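Local coordinates for dihydroxyacetone kinase (Citrobacter freundii, PDB 1UN8) that catalyses the ATP-dependent phosphorylation of dihydroxyacetone to dihydroxyacetone phosphate, a step of glycerol fermentation, and works as a homodimer, at the interface of chains A and B. Numbering follows the deposited sequence. Chains: chain A/B, Dihydroxyacetone kinase.

Contact 1: the interface of chains A and B. Residues chain A 21, 29-31, 44; chain B 335, 337, 339.
B:Thr337 lies against A:Arg44 and the strand 29-32 of chain A, and of the residues here it buries the most surface, 63 Å². The arginine reaches it with one terminal guanidinium nitrogen: A:Arg44 NH1 stands 3.0 Å from the hydroxyl B:Thr337 OG1, a hydrogen bond with NH1 as donor. The two side chains cross at about a right angle, and the same NH1 also passes 3.5 Å from the methyl B:Thr337 CG2. A:Arg44 gets there by a chain bent at chi2 and chi3, the latter at 70°, which swings the guanidinium round to the threonine. The methyl A:Ala30 CB comes to 3.3 Å of B:Thr337 OG1 from a direction roughly perpendicular to that of the arginine. Backbone bonds fix the register: A:Arg31 N donates to B:Thr337 O over 3.1 Å, and A:Arg31 O receives B:Val339 N at 2.7 Å. B:Val339 sets CG2 on the same strand, 3.6 Å from A:Arg31 O. The patch thus lays the segment 337-339 of one subunit along strand 29-32 of the other and helps hold the homodimer together.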
loop_
_atom_site.group_PDB
_atom_site.type_symbol
_atom_site.label_atom_id
_atom_site.label_comp_id
_atom_site.label_asym_id
_atom_site.label_seq_id
_atom_site.Cartn_x
_atom_site.Cartn_y
_atom_site.Cartn_z
ATOM N N ILE A 21 0.428 11.915 12.868
ATOM C CA ILE A 21 1.300 12.696 13.712
ATOM C C ILE A 21 2.256 11.758 14.451
ATOM O O ILE A 21 3.471 11.958 14.450
ATOM C CB ILE A 21 0.501 13.477 14.780
ATOM C CG1 ILE A 21 -0.624 14.305 14.132
ATOM C CG2 ILE A 21 1.452 14.413 15.512
ATOM C CD1 ILE A 21 -0.345 15.762 13.898
ATOM N N LEU A 29 4.432 18.199 12.652
ATOM C CA LEU A 29 2.994 18.320 12.485
ATOM C C LEU A 29 2.308 18.537 13.821
ATOM O O LEU A 29 2.761 18.039 14.843
ATOM C CB LEU A 29 2.447 17.055 11.813
ATOM C CG LEU A 29 3.200 16.671 10.534
ATOM C CD1 LEU A 29 2.805 15.266 10.093
ATOM C CD2 LEU A 29 2.927 17.702 9.442
ATOM N N ALA A 30 1.209 19.276 13.810
ATOM C CA ALA A 30 0.473 19.534 15.028
ATOM C C ALA A 30 -0.996 19.776 14.722
ATOM O O ALA A 30 -1.337 20.416 13.725
ATOM C CB ALA A 30 1.061 20.749 15.739
ATOM N N ARG A 31 -1.872 19.259 15.569
ATOM C CA ARG A 31 -3.286 19.496 15.358
ATOM C C ARG A 31 -3.547 20.921 15.824
ATOM O O ARG A 31 -2.769 21.479 16.594
ATOM C CB ARG A 31 -4.138 18.500 16.155
ATOM C CG ARG A 31 -3.941 17.060 15.713
ATOM C CD ARG A 31 -5.026 16.126 16.230
ATOM N NE ARG A 31 -6.363 16.506 15.779
ATOM C CZ ARG A 31 -7.405 15.684 15.792
ATOM N NH1 ARG A 31 -7.255 14.443 16.224
ATOM N NH2 ARG A 31 -8.601 16.099 15.385
ATOM N N ARG A 44 4.549 22.951 12.593
ATOM C CA ARG A 44 5.094 23.628 13.764
ATOM C C ARG A 44 6.128 24.668 13.326
ATOM O O ARG A 44 6.551 25.516 14.107
ATOM C CB ARG A 44 5.707 22.589 14.706
ATOM C CG ARG A 44 4.661 21.701 15.360
ATOM C CD ARG A 44 5.073 20.246 15.352
ATOM N NE ARG A 44 6.192 19.973 16.250
ATOM C CZ ARG A 44 6.116 20.032 17.576
ATOM N NH1 ARG A 44 4.971 20.355 18.161
ATOM N NH2 ARG A 44 7.184 19.767 18.312
ATOM N N GLU B 335 4.412 12.692 20.261
ATOM C CA GLU B 335 3.208 12.955 21.034
ATOM C C GLU B 335 2.385 13.911 20.172
ATOM O O GLU B 335 2.927 14.632 19.340
ATOM C CB GLU B 335 3.532 13.590 22.396
ATOM C CG GLU B 335 3.838 15.078 22.356
ATOM C CD GLU B 335 4.008 15.673 23.746
ATOM O OE1 GLU B 335 4.946 15.247 24.458
ATOM O OE2 GLU B 335 3.205 16.560 24.127
ATOM N N THR B 337 0.845 17.095 19.742
ATOM C CA THR B 337 0.738 18.449 20.258
ATOM C C THR B 337 -0.438 19.158 19.605
ATOM O O THR B 337 -0.750 18.933 18.434
ATOM C CB THR B 337 2.011 19.256 20.009
ATOM O OG1 THR B 337 2.179 19.479 18.605
ATOM C CG2 THR B 337 3.208 18.507 20.551
ATOM N N VAL B 339 -1.836 22.880 18.762
ATOM C CA VAL B 339 -1.531 24.306 18.647
ATOM C C VAL B 339 -2.757 25.211 18.780
ATOM O O VAL B 339 -3.866 24.846 18.396
ATOM C CB VAL B 339 -0.899 24.640 17.283
ATOM C CG1 VAL B 339 -0.254 26.017 17.319
ATOM C CG2 VAL B 339 0.117 23.577 16.892
#

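Contact 2: the interface of chains A and B. Residues chain A 15, 18-19; chain B 270, 274, 336.
The guanidinium nitrogen B:Arg274 NE faces two carboxylates of chain A, A:Asp15 and A:Asp18, which stand one turn apart on helix 12-22 of the DhaK region, in a helix-to-helix patch of the homodimer interface. It forms a salt bridge to A:Asp15 OD1 at 3.0 Å and a longer one to A:Asp18 OD2 at 3.6 Å. The first is electrostatic rather than a hydrogen bond, since the N-H points elsewhere; its carboxylate and guanidinium planes are turned 60° apart. A:Asp18 instead lies beside the arginine, pointing the same way. The chain of B:Arg274 is extended from CG to NE, with CG opposite the backbone N (chi1 175°), and this carries it straight off the helix 266-277 into the space between the aspartates. On the way, its CD packs 3.7 Å from A:Asp15 CB. Two negative groups around one arginine would probably steady its positive charge. B:Ile336 comes to A:Asp18 from another direction, its side chain at about a right angle, and touches A:Asp18 CB with CD1 at 3.3 Å. Its CG2 stands 3.4 Å from A:Asp18 OD1, so the isoleucine walls the carboxylate oxygen turned away from the arginine. Further along the helix pair, A:Gly19 CA approaches B:Ala270 O to 3.3 Å.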
loop_
_atom_site.group_PDB
_atom_site.type_symbol
_atom_site.label_atom_id
_atom_site.label_comp_id
_atom_site.label_asym_id
_atom_site.label_seq_id
_atom_site.Cartn_x
_atom_site.Cartn_y
_atom_site.Cartn_z
ATOM N N ASP A 15 -8.898 9.987 14.276
ATOM C CA ASP A 15 -7.944 8.938 14.601
ATOM C C ASP A 15 -6.834 8.828 13.535
ATOM O O ASP A 15 -5.663 8.575 13.859
ATOM C CB ASP A 15 -8.669 7.595 14.777
ATOM C CG ASP A 15 -9.620 7.595 15.983
ATOM O OD1 ASP A 15 -9.338 8.312 16.966
ATOM O OD2 ASP A 15 -10.637 6.866 15.959
ATOM N N ASP A 18 -4.282 11.565 14.261
ATOM C CA ASP A 18 -3.422 11.210 15.395
ATOM C C ASP A 18 -2.345 10.227 14.938
ATOM O O ASP A 18 -1.154 10.389 15.246
ATOM C CB ASP A 18 -4.246 10.606 16.544
ATOM C CG ASP A 18 -5.106 11.653 17.255
ATOM O OD1 ASP A 18 -4.667 12.821 17.337
ATOM O OD2 ASP A 18 -6.209 11.321 17.742
ATOM N N GLY A 19 -2.755 9.220 14.181
ATOM C CA GLY A 19 -1.786 8.261 13.700
ATOM C C GLY A 19 -0.741 8.881 12.794
ATOM O O GLY A 19 0.427 8.491 12.836
ATOM N N ALA B 270 -3.057 4.281 9.733
ATOM C CA ALA B 270 -2.836 5.378 10.665
ATOM C C ALA B 270 -3.638 5.113 11.944
ATOM O O ALA B 270 -3.129 5.278 13.065
ATOM C CB ALA B 270 -3.277 6.702 10.040
ATOM N N ARG B 274 -2.436 4.537 15.770
ATOM C CA ARG B 274 -2.937 5.245 16.938
ATOM C C ARG B 274 -3.308 4.258 18.047
ATOM O O ARG B 274 -3.013 4.488 19.225
ATOM C CB ARG B 274 -4.169 6.075 16.578
ATOM C CG ARG B 274 -4.823 6.747 17.786
ATOM C CD ARG B 274 -6.154 7.371 17.419
ATOM N NE ARG B 274 -6.866 7.885 18.581
ATOM C CZ ARG B 274 -7.248 7.139 19.614
ATOM N NH1 ARG B 274 -6.978 5.838 19.635
ATOM N NH2 ARG B 274 -7.916 7.693 20.621
ATOM N N ILE B 336 1.077 13.918 20.380
ATOM C CA ILE B 336 0.200 14.765 19.593
ATOM C C ILE B 336 0.034 16.150 20.201
ATOM O O ILE B 336 -0.818 16.367 21.074
ATOM C CB ILE B 336 -1.189 14.112 19.445
ATOM C CG1 ILE B 336 -1.035 12.587 19.387
ATOM C CG2 ILE B 336 -1.883 14.651 18.185
ATOM C CD1 ILE B 336 -1.769 11.914 18.271
#

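Contact 3: the interface of chains A and B. Residues chain A 337-339, 341; chain B 30-33, 42.
A:Val339 meets B:Leu32 with the two side chains crossing at about a right angle, the methyl A:Val339 CG2 packed 3.3 Å from the leucine branch CD1. The valine spreads both of its methyls over chain B. CG1 lies anti to the carbonyl carbon (chi1 -63°), 3.5 Å from B:Ala30 CB, which leaves CG2 between the backbone N and the carbonyl carbon, facing B:Leu32. At about a right angle to the leucine, B:Val42 CG1 from strand 40-43 meets A:Val339 CG2 at 3.6 Å, so the valine ends among aliphatic groups and hides 78 Å² of its surface. On the other face of the strand, A:Cys338 directs its sulfur, anti to the backbone N, to B:Glu33 CA at 3.6 Å. A:Ser341 brings its CB within 4.1 Å of B:Leu32 CD1, at the margin of the patch. B:Glu33 N donates to A:Val339 O over 2.7 Å, which continues the backbone pairing past the valine. A:Cys338 and A:Val339 form parallel bridges with B:Arg31 and B:Leu32. The short strand 338-339, in the stretch between helix 314-319 and helix 356-371, is therefore added to strand 29-32 of the other subunit.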
loop_
_atom_site.group_PDB
_atom_site.type_symbol
_atom_site.label_atom_id
_atom_site.label_comp_id
_atom_site.label_asym_id
_atom_site.label_seq_id
_atom_site.Cartn_x
_atom_site.Cartn_y
_atom_site.Cartn_z
ATOM N N THR A 337 20.960 -3.370 -15.230
ATOM C CA THR A 337 22.247 -3.976 -15.507
ATOM C C THR A 337 22.212 -5.437 -15.100
ATOM O O THR A 337 21.542 -5.812 -14.141
ATOM C CB THR A 337 23.388 -3.259 -14.761
ATOM O OG1 THR A 337 23.248 -3.460 -13.348
ATOM C CG2 THR A 337 23.352 -1.769 -15.068
ATOM N N CYS A 338 22.944 -6.248 -15.852
ATOM C CA CYS A 338 23.019 -7.677 -15.625
ATOM C C CYS A 338 24.463 -8.059 -15.289
ATOM O O CYS A 338 25.347 -7.971 -16.140
ATOM C CB CYS A 338 22.558 -8.387 -16.894
ATOM S SG CYS A 338 22.014 -10.067 -16.658
ATOM N N VAL A 339 24.697 -8.466 -14.044
ATOM C CA VAL A 339 26.030 -8.861 -13.583
ATOM C C VAL A 339 26.385 -10.318 -13.904
ATOM O O VAL A 339 25.522 -11.196 -13.932
ATOM C CB VAL A 339 26.167 -8.712 -12.056
ATOM C CG1 VAL A 339 26.011 -7.255 -11.648
ATOM C CG2 VAL A 339 25.148 -9.585 -11.342
ATOM N N SER A 341 28.957 -13.656 -12.956
ATOM C CA SER A 341 29.764 -14.177 -11.855
ATOM C C SER A 341 30.640 -15.333 -12.297
ATOM O O SER A 341 30.483 -15.867 -13.397
ATOM C CB SER A 341 28.876 -14.648 -10.706
ATOM O OG SER A 341 28.251 -15.873 -11.034
ATOM N N ALA B 30 21.310 -5.101 -9.135
ATOM C CA ALA B 30 21.596 -5.641 -10.450
ATOM C C ALA B 30 21.149 -7.094 -10.537
ATOM O O ALA B 30 21.277 -7.847 -9.579
ATOM C CB ALA B 30 23.091 -5.533 -10.741
ATOM N N ARG B 31 20.602 -7.483 -11.680
ATOM C CA ARG B 31 20.192 -8.863 -11.847
ATOM C C ARG B 31 21.469 -9.647 -12.113
ATOM O O ARG B 31 22.479 -9.083 -12.526
ATOM C CB ARG B 31 19.217 -9.016 -13.021
ATOM C CG ARG B 31 17.909 -8.269 -12.812
ATOM C CD ARG B 31 16.825 -8.702 -13.785
ATOM N NE ARG B 31 16.511 -10.125 -13.676
ATOM C CZ ARG B 31 15.382 -10.672 -14.120
ATOM N NH1 ARG B 31 14.470 -9.900 -14.694
ATOM N NH2 ARG B 31 15.171 -11.983 -14.007
ATOM N N LEU B 32 21.427 -10.944 -11.854
ATOM C CA LEU B 32 22.586 -11.793 -12.063
ATOM C C LEU B 32 22.325 -12.622 -13.311
ATOM O O LEU B 32 21.302 -13.297 -13.408
ATOM C CB LEU B 32 22.781 -12.713 -10.862
ATOM C CG LEU B 32 24.032 -13.583 -10.899
ATOM C CD1 LEU B 32 25.238 -12.742 -10.497
ATOM C CD2 LEU B 32 23.869 -14.756 -9.951
ATOM N N GLU B 33 23.238 -12.555 -14.277
ATOM C CA GLU B 33 23.080 -13.320 -15.504
ATOM C C GLU B 33 22.942 -14.780 -15.106
ATOM O O GLU B 33 23.720 -15.281 -14.293
ATOM C CB GLU B 33 24.295 -13.136 -16.410
ATOM C CG GLU B 33 24.242 -13.976 -17.673
ATOM C CD GLU B 33 25.497 -13.844 -18.505
ATOM O OE1 GLU B 33 25.659 -12.798 -19.172
ATOM O OE2 GLU B 33 26.324 -14.783 -18.481
ATOM N N VAL B 42 21.331 -8.952 -7.025
ATOM C CA VAL B 42 22.488 -8.750 -6.182
ATOM C C VAL B 42 22.868 -7.284 -6.160
ATOM O O VAL B 42 22.449 -6.511 -7.030
ATOM C CB VAL B 42 23.676 -9.589 -6.689
ATOM C CG1 VAL B 42 24.342 -8.909 -7.895
ATOM C CG2 VAL B 42 24.649 -9.796 -5.571
#

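Contacts 1 and 2 are neighbours, their C-alpha centres about 11 Å apart, and share the helix 12-22 of chain A and the segment 335-339 of chain B. Contact 3 lies about 46 Å from contact 1 and about 42 Å from contact 2, on the other side of the two-fold axis. It contains the same strand pairing as contact 1 with the chains exchanged; the different chi1 modelled for Val339 in the two copies is doubtful. Each subunit thus lends its segment to the other. The centre of every contact lies 21 to 24 Å from an active-site His220, so these contacts probably serve assembly rather than chemistry.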